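Local structure of type 3 secretion system pilotin (Salmonella typhimurium, 6XFJ) at the interface of chains A and B. The protein serves as the lipoprotein pilot of the SPI-1 type III secretion system, required for proper localization of the secretin InvG in the outer membrane. Residues are numbered along the deposited sequence; one frame, centred on the assembly and turned at random. Chains: chain A/B, Type 3 secretion system pilotin.

The interface of chains A and B. Residues chain A 26-27, 30-31, 34; chain B 12, 15-16.
B:Ser12 and A:Lys27 are joined by a hydrogen bond in which the serine hydroxyl OG donates to the backbone carbonyl O of the lysine, at 3.2 Å. The donor lies in the carbonyl plane and meets a lone pair, with a C=O...OG angle of 121°. A chi1 of 172° points the B:Ser12 hydroxyl away from its own backbone N and towards helix 25-36 of chain A. There the accepting O of A:Lys27 also faces A:Leu31 N, one turn on, at 3.0 Å, and the serine hydroxyl comes as an added partner. The bond is long and probably modest in strength.

Beside it, the methyl of A:Ala30 is set among three serines of helix 8-22 of chain B. Its CB lies 3.5 Å from OG of B:Ser12 and approaches CA of the same residue at 3.8 Å. The hydroxyls of B:Ser15 and B:Ser16 also face this methyl, and the small serines and A:Ala30 probably allow the helices to approach closely here. B:Ser15 OG additionally reaches the edge of the A:Phe34 ring, in its plane, 3.7 Å from CE2. Towards the start of the chain A helix, B:Ser16 packs against the CG2 methyl of A:Thr26 and the CG methylene of A:Lys27, while A:Leu31 brushes CB of B:Ser12 through CD1.

Besides facing chain A, the B:Ser16 hydroxyl also bonds back to its own helix. Its chi1 of -61° places OG beside the backbone N, from where it donates to the carbonyl O of B:Ser12 at 2.9 Å, tilted out of the carbonyl plane. This bond probably holds the chi1 of B:Ser16 and uses its hydroxyl hydrogen; towards chain A, OG meets carbon atoms of A:Lys27 and A:Ala30. B:Ser15 OG makes a weaker bond to the same carbonyl.

The patch is thus a serine-rich face of helix 8-22 packed on A:Ala30 and its neighbours in helix 25-36; repeated by the two-fold axis, it probably contributes to the InvH dimer formed by this C-terminal part of the pilotin.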
loop_
_atom_site.group_PDB
_atom_site.type_symbol
_atom_site.label_atom_id
_atom_site.label_comp_id
_atom_site.label_asym_id
_atom_site.label_seq_id
_atom_site.Cartn_x
_atom_site.Cartn_y
_atom_site.Cartn_z
ATOM N N THR A 26 0.103 3.888 4.232
ATOM C CA THR A 26 -1.291 3.690 3.794
ATOM C C THR A 26 -2.201 4.809 4.302
ATOM O O THR A 26 -3.040 5.318 3.509
ATOM C CB THR A 26 -1.769 2.303 4.243
ATOM O OG1 THR A 26 -1.045 1.332 3.481
ATOM C CG2 THR A 26 -3.244 2.048 4.027
ATOM N N LYS A 27 -2.052 5.174 5.583
ATOM C CA LYS A 27 -2.890 6.261 6.127
ATOM C C LYS A 27 -2.610 7.568 5.350
ATOM O O LYS A 27 -3.582 8.295 5.039
ATOM C CB LYS A 27 -2.683 6.310 7.643
ATOM C CG LYS A 27 -3.448 5.205 8.370
ATOM C CD LYS A 27 -3.208 5.198 9.840
ATOM C CE LYS A 27 -3.853 4.051 10.579
ATOM N NZ LYS A 27 -2.916 2.905 10.687
ATOM N N ALA A 30 -4.240 7.418 1.878
ATOM C CA ALA A 30 -5.710 7.549 1.901
ATOM C C ALA A 30 -6.055 9.019 2.101
ATOM O O ALA A 30 -6.926 9.574 1.428
ATOM C CB ALA A 30 -6.326 6.676 2.967
ATOM N N LEU A 31 -5.318 9.667 3.003
ATOM C CA LEU A 31 -5.593 11.102 3.241
ATOM C C LEU A 31 -5.330 11.901 1.961
ATOM O O LEU A 31 -6.193 12.762 1.575
ATOM C CB LEU A 31 -4.704 11.600 4.397
ATOM C CG LEU A 31 -5.208 12.808 5.147
ATOM C CD1 LEU A 31 -6.381 12.428 6.045
ATOM C CD2 LEU A 31 -4.047 13.305 5.957
ATOM N N PHE A 34 -8.241 11.464 -0.481
ATOM C CA PHE A 34 -9.469 12.197 -0.122
ATOM C C PHE A 34 -9.270 13.712 -0.279
ATOM O O PHE A 34 -10.166 14.401 -0.822
ATOM C CB PHE A 34 -9.960 11.769 1.249
ATOM C CG PHE A 34 -10.626 10.423 1.140
ATOM C CD1 PHE A 34 -11.838 10.263 0.471
ATOM C CD2 PHE A 34 -10.003 9.289 1.610
ATOM C CE1 PHE A 34 -12.384 9.006 0.276
ATOM C CE2 PHE A 34 -10.575 8.061 1.463
ATOM C CZ PHE A 34 -11.763 7.948 0.826
ATOM N N SER B 12 -10.129 8.299 5.547
ATOM C CA SER B 12 -8.809 7.621 5.634
ATOM C C SER B 12 -8.941 6.452 6.614
ATOM O O SER B 12 -8.434 5.388 6.292
ATOM C CB SER B 12 -7.655 8.531 6.029
ATOM O OG SER B 12 -6.454 7.781 6.281
ATOM N N SER B 15 -11.159 3.646 5.073
ATOM C CA SER B 15 -10.573 3.000 3.883
ATOM C C SER B 15 -9.318 2.232 4.293
ATOM O O SER B 15 -9.092 1.116 3.806
ATOM C CB SER B 15 -10.354 3.978 2.756
ATOM O OG SER B 15 -9.440 4.992 3.124
ATOM N N SER B 16 -8.488 2.816 5.164
ATOM C CA SER B 16 -7.236 2.153 5.582
ATOM C C SER B 16 -7.595 0.886 6.363
ATOM O O SER B 16 -6.878 -0.111 6.235
ATOM C CB SER B 16 -6.312 3.033 6.382
ATOM O OG SER B 16 -5.871 4.184 5.649
#